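Local coordinates for homocysteine S-methyltransferase (Escherichia coli, PDB 5DMM), which catalyses methyl transfer from S-methylmethionine, or less efficiently S-adenosylmethionine, to homocysteine with the help of zinc, yielding methionine, at residues A[150-158]-A[182-190]. Sequence-based numbering, arbitrary orientation. Where two conformers were deposited one is given.
Sequences HRPRVEALL and LLTAYPRAR
Tyr186 lies across the flank of helix 143-159, one side of its ring meeting Val154, Glu155 and Leu158. Tyr186 OH donates a very short hydrogen bond to Glu155 OE2 at 2.5 Å. The acceptor lies in the plane of the ring at its edge, while the carboxylate is turned 72° against that plane. Glu155 reaches it because its chain runs extended beyond CG, and Glu155 CG itself passes 3.5 Å from Tyr186 CE2. In the conformer given, Arg151 CG comes within 3.5 Å of Tyr186 OH.

Val154 divides its two methyls between neighbours. Val154 CG1, set anti to the backbone N (chi1 166°), makes a CH-pi contact over one face of the Tyr186 ring, 4.3 Å from its centroid; CG2 meets Leu182 CD2 tip to tip. Leu182 CD2 also packs on His150 CB at 3.7 Å. At the other end, Leu158 CD1 touches both Tyr186 CB and Ala189 CB.

The contact joins adjacent outer helices of the TIM barrel, 143-159 and the end of 173-183 with the turns leading into strand 191-197. Beneath them, Leu165 of strand 164-170 receives Val154, Leu158 and Leu183, while helix 85-109 packs against Pro152, Ala156 and Leu157.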
ATOM      1  N   HIS A 150       0.339  15.632   1.349  1.00 17.38           N
ATOM      2  CA  HIS A 150       1.036  14.379   1.596  1.00 16.25           C
ATOM      3  C   HIS A 150       2.191  14.460   2.593  1.00 17.30           C
ATOM      4  O   HIS A 150       2.495  13.477   3.260  1.00 13.24           O
ATOM      5  CB  HIS A 150       1.588  13.833   0.280  1.00 14.60           C
ATOM      6  CG  HIS A 150       0.573  13.140  -0.563  1.00 17.05           C
ATOM      7  ND1 HIS A 150      -0.024  11.953  -0.185  1.00 17.50           N
ATOM      8  CD2 HIS A 150       0.034  13.468  -1.762  1.00 17.37           C
ATOM      9  CE1 HIS A 150      -0.867  11.571  -1.129  1.00 17.81           C
ATOM     10  NE2 HIS A 150      -0.854  12.475  -2.092  1.00 17.02           N
ATOM     11  N   ARG A 151       2.842  15.619   2.668  0.57 13.93           N
ATOM     12  CA  ARG A 151       4.076  15.762   3.454  0.57 14.83           C
ATOM     13  C   ARG A 151       4.017  15.273   4.916  0.57 11.94           C
ATOM     14  O   ARG A 151       4.880  14.491   5.318  0.57 12.99           O
ATOM     15  CB  ARG A 151       4.548  17.227   3.432  0.57 18.23           C
ATOM     16  CG  ARG A 151       5.812  17.468   4.245  0.57 20.50           C
ATOM     17  CD  ARG A 151       6.349  18.898   4.059  0.57 20.19           C
ATOM     18  NE  ARG A 151       6.781  19.155   2.685  0.57 22.52           N
ATOM     19  CZ  ARG A 151       6.159  19.980   1.847  0.57 28.34           C
ATOM     20  NH1 ARG A 151       5.080  20.643   2.244  0.57 28.67           N
ATOM     21  NH2 ARG A 151       6.619  20.148   0.614  0.57 29.60           N
ATOM     22  N   PRO A 152       3.028  15.721   5.716  1.00 15.54           N
ATOM     23  CA  PRO A 152       3.028  15.276   7.126  1.00 16.48           C
ATOM     24  C   PRO A 152       2.960  13.757   7.317  1.00 14.50           C
ATOM     25  O   PRO A 152       3.591  13.227   8.242  1.00 16.21           O
ATOM     26  CB  PRO A 152       1.758  15.903   7.708  1.00 17.45           C
ATOM     27  CG  PRO A 152       1.312  16.921   6.750  1.00 19.62           C
ATOM     28  CD  PRO A 152       1.847  16.551   5.407  1.00 18.51           C
ATOM     29  N   ARG A 153       2.210  13.070   6.461  1.00 13.17           N
ATOM     30  CA  ARG A 153       2.096  11.612   6.580  1.00 12.93           C
ATOM     31  C   ARG A 153       3.394  10.929   6.144  1.00 16.19           C
ATOM     32  O   ARG A 153       3.836   9.965   6.777  1.00 15.08           O
ATOM     33  CB  ARG A 153       0.910  11.077   5.770  1.00 12.57           C
ATOM     34  CG  ARG A 153       0.884   9.547   5.669  1.00 14.46           C
ATOM     35  CD  ARG A 153      -0.420   9.053   5.058  1.00 15.10           C
ATOM     36  NE  ARG A 153      -0.678   9.695   3.777  1.00 15.41           N
ATOM     37  CZ  ARG A 153      -1.759   9.482   3.037  1.00 15.89           C
ATOM     38  NH1 ARG A 153      -2.694   8.625   3.447  1.00 18.57           N
ATOM     39  NH2 ARG A 153      -1.902  10.122   1.881  1.00 15.30           N
ATOM     40  N   VAL A 154       4.009  11.411   5.069  1.00 14.64           N
ATOM     41  CA  VAL A 154       5.300  10.866   4.663  1.00 12.54           C
ATOM     42  C   VAL A 154       6.306  11.004   5.802  1.00 15.12           C
ATOM     43  O   VAL A 154       6.997  10.054   6.145  1.00 14.35           O
ATOM     44  CB  VAL A 154       5.849  11.552   3.385  1.00 15.84           C
ATOM     45  CG1 VAL A 154       7.312  11.217   3.178  1.00 15.07           C
ATOM     46  CG2 VAL A 154       5.023  11.126   2.164  1.00 16.39           C
ATOM     47  N   GLU A 155       6.365  12.188   6.412  1.00 14.21           N
ATOM     48  CA  GLU A 155       7.311  12.406   7.493  1.00 15.33           C
ATOM     49  C   GLU A 155       7.027  11.511   8.702  1.00 13.52           C
ATOM     50  O   GLU A 155       7.942  10.903   9.258  1.00 16.79           O
ATOM     51  CB  GLU A 155       7.318  13.889   7.880  1.00 16.25           C
ATOM     52  CG  GLU A 155       8.070  14.703   6.833  1.00 15.63           C
ATOM     53  CD  GLU A 155       8.192  16.196   7.151  1.00 25.19           C
ATOM     54  OE1 GLU A 155       7.732  16.642   8.223  1.00 23.25           O
ATOM     55  OE2 GLU A 155       8.757  16.925   6.307  1.00 20.95           O
ATOM     56  N   ALA A 156       5.760  11.386   9.069  1.00 13.57           N
ATOM     57  CA  ALA A 156       5.381  10.605  10.241  1.00 17.73           C
ATOM     58  C   ALA A 156       5.672   9.116  10.043  1.00 16.18           C
ATOM     59  O   ALA A 156       6.135   8.439  10.969  1.00 15.89           O
ATOM     60  CB  ALA A 156       3.909  10.822  10.558  1.00 16.57           C
ATOM     61  N   LEU A 157       5.420   8.616   8.836  1.00 14.12           N
ATOM     62  CA  LEU A 157       5.658   7.201   8.528  1.00 13.63           C
ATOM     63  C   LEU A 157       7.159   6.877   8.555  1.00 13.73           C
ATOM     64  O   LEU A 157       7.575   5.841   9.077  1.00 16.06           O
ATOM     65  CB  LEU A 157       5.058   6.836   7.161  1.00 13.17           C
ATOM     66  CG  LEU A 157       3.525   6.812   7.034  1.00 11.75           C
ATOM     67  CD1 LEU A 157       3.110   6.661   5.563  1.00 12.40           C
ATOM     68  CD2 LEU A 157       2.892   5.670   7.845  1.00 13.06           C
ATOM     69  N   LEU A 158       7.974   7.771   7.998  1.00 14.07           N
ATOM     70  CA  LEU A 158       9.418   7.550   7.966  1.00 15.67           C
ATOM     71  C   LEU A 158      10.004   7.680   9.375  1.00 16.10           C
ATOM     72  O   LEU A 158      10.817   6.848   9.797  1.00 17.62           O
ATOM     73  CB  LEU A 158      10.102   8.533   6.993  1.00 17.64           C
ATOM     74  CG  LEU A 158       9.763   8.354   5.506  1.00 18.20           C
ATOM     75  CD1 LEU A 158      10.355   9.471   4.636  1.00 18.26           C
ATOM     76  CD2 LEU A 158      10.225   6.994   5.000  1.00 19.14           C
ATOM     77  N   LEU A 182       8.205  14.928  -4.054  1.00 18.82           N
ATOM     78  CA  LEU A 182       8.219  14.991  -2.592  1.00 16.68           C
ATOM     79  C   LEU A 182       9.217  14.012  -1.957  1.00 20.14           C
ATOM     80  O   LEU A 182       9.925  14.361  -1.012  1.00 17.74           O
ATOM     81  CB  LEU A 182       6.814  14.729  -2.044  1.00 16.70           C
ATOM     82  CG  LEU A 182       6.681  14.728  -0.517  1.00 15.66           C
ATOM     83  CD1 LEU A 182       7.155  16.053   0.082  1.00 20.77           C
ATOM     84  CD2 LEU A 182       5.241  14.453  -0.110  1.00 15.98           C
ATOM     85  N   LEU A 183       9.279  12.789  -2.473  1.00 15.27           N
ATOM     86  CA  LEU A 183      10.143  11.771  -1.884  1.00 14.65           C
ATOM     87  C   LEU A 183      11.627  12.114  -1.961  1.00 15.66           C
ATOM     88  O   LEU A 183      12.400  11.677  -1.114  1.00 15.88           O
ATOM     89  CB  LEU A 183       9.905  10.401  -2.552  1.00 18.13           C
ATOM     90  CG  LEU A 183       8.524   9.838  -2.215  1.00 23.83           C
ATOM     91  CD1 LEU A 183       8.408   8.405  -2.700  1.00 30.75           C
ATOM     92  CD2 LEU A 183       8.243   9.942  -0.724  1.00 27.52           C
ATOM     93  N   THR A 184      12.031  12.885  -2.971  1.00 17.33           N
ATOM     94  CA  THR A 184      13.433  13.260  -3.091  1.00 16.22           C
ATOM     95  C   THR A 184      13.903  14.130  -1.919  1.00 17.66           C
ATOM     96  O   THR A 184      15.100  14.193  -1.643  1.00 16.88           O
ATOM     97  CB  THR A 184      13.718  14.004  -4.436  1.00 20.46           C
ATOM     98  OG1 THR A 184      13.038  15.268  -4.459  1.00 20.14           O
ATOM     99  CG2 THR A 184      13.262  13.153  -5.615  1.00 20.76           C
ATOM    100  N   ALA A 185      12.965  14.767  -1.210  1.00 16.39           N
ATOM    101  CA  ALA A 185      13.318  15.568  -0.049  1.00 19.64           C
ATOM    102  C   ALA A 185      13.610  14.699   1.180  1.00 16.11           C
ATOM    103  O   ALA A 185      13.980  15.227   2.236  1.00 17.21           O
ATOM    104  CB  ALA A 185      12.213  16.567   0.259  1.00 18.16           C
ATOM    105  N   TYR A 186      13.426  13.383   1.039  1.00 17.13           N
ATOM    106  CA  TYR A 186      13.710  12.393   2.096  1.00 16.83           C
ATOM    107  C   TYR A 186      14.588  11.306   1.508  1.00 22.06           C
ATOM    108  O   TYR A 186      14.093  10.242   1.125  1.00 20.21           O
ATOM    109  CB  TYR A 186      12.410  11.793   2.662  1.00 19.66           C
ATOM    110  CG  TYR A 186      11.457  12.883   3.035  1.00 15.69           C
ATOM    111  CD1 TYR A 186      10.504  13.340   2.128  1.00 14.61           C
ATOM    112  CD2 TYR A 186      11.568  13.529   4.258  1.00 17.10           C
ATOM    113  CE1 TYR A 186       9.669  14.387   2.447  1.00 15.33           C
ATOM    114  CE2 TYR A 186      10.740  14.576   4.583  1.00 17.36           C
ATOM    115  CZ  TYR A 186       9.795  14.996   3.670  1.00 18.06           C
ATOM    116  OH  TYR A 186       8.965  16.037   3.989  1.00 19.50           O
ATOM    117  N   PRO A 187      15.901  11.577   1.410  1.00 21.23           N
ATOM    118  CA  PRO A 187      16.763  10.733   0.568  1.00 25.77           C
ATOM    119  C   PRO A 187      16.862   9.261   1.002  1.00 25.31           C
ATOM    120  O   PRO A 187      17.223   8.434   0.171  1.00 25.36           O
ATOM    121  CB  PRO A 187      18.128  11.421   0.670  1.00 29.21           C
ATOM    122  CG  PRO A 187      17.792  12.860   1.015  1.00 25.40           C
ATOM    123  CD  PRO A 187      16.616  12.759   1.933  1.00 22.36           C
ATOM    124  N   ARG A 188      16.527   8.939   2.247  1.00 31.16           N
ATOM    125  CA  ARG A 188      16.590   7.553   2.713  1.00 32.50           C
ATOM    126  C   ARG A 188      15.322   6.770   2.361  1.00 25.84           C
ATOM    127  O   ARG A 188      15.284   5.544   2.454  1.00 25.68           O
ATOM    128  CB  ARG A 188      16.820   7.514   4.228  1.00 40.00           C
ATOM    129  CG  ARG A 188      17.992   8.364   4.703  1.00 52.80           C
ATOM    130  CD  ARG A 188      19.333   7.742   4.341  1.00 64.11           C
ATOM    131  NE  ARG A 188      19.679   6.631   5.225  1.00 74.30           N
ATOM    132  CZ  ARG A 188      20.812   5.939   5.148  1.00 78.02           C
ATOM    133  NH1 ARG A 188      21.039   4.944   5.995  1.00 83.17           N
ATOM    134  NH2 ARG A 188      21.716   6.239   4.226  1.00 80.84           N
ATOM    135  N   ALA A 189      14.278   7.484   1.964  1.00 18.73           N
ATOM    136  CA  ALA A 189      12.991   6.862   1.696  1.00 20.57           C
ATOM    137  C   ALA A 189      13.052   5.980   0.464  1.00 18.81           C
ATOM    138  O   ALA A 189      13.724   6.304  -0.510  1.00 17.83           O
ATOM    139  CB  ALA A 189      11.907   7.927   1.521  1.00 19.45           C
ATOM    140  N   ARG A 190      12.330   4.868   0.515  1.00 16.67           N
ATOM    141  CA  ARG A 190      12.093   4.037  -0.662  1.00 16.86           C
ATOM    142  C   ARG A 190      10.589   3.806  -0.769  1.00 20.34           C
ATOM    143  O   ARG A 190       9.907   3.781   0.256  1.00 18.46           O
ATOM    144  CB  ARG A 190      12.856   2.716  -0.555  1.00 20.63           C
ATOM    145  CG  ARG A 190      14.372   2.896  -0.415  1.00 24.64           C
ATOM    146  CD  ARG A 190      14.976   3.465  -1.692  1.00 21.74           C
ATOM    147  NE  ARG A 190      16.436   3.552  -1.634  1.00 27.19           N
ATOM    148  CZ  ARG A 190      17.111   4.611  -1.182  1.00 32.22           C
ATOM    149  NH1 ARG A 190      16.462   5.685  -0.742  1.00 23.53           N
ATOM    150  NH2 ARG A 190      18.439   4.601  -1.176  1.00 29.08           N
TER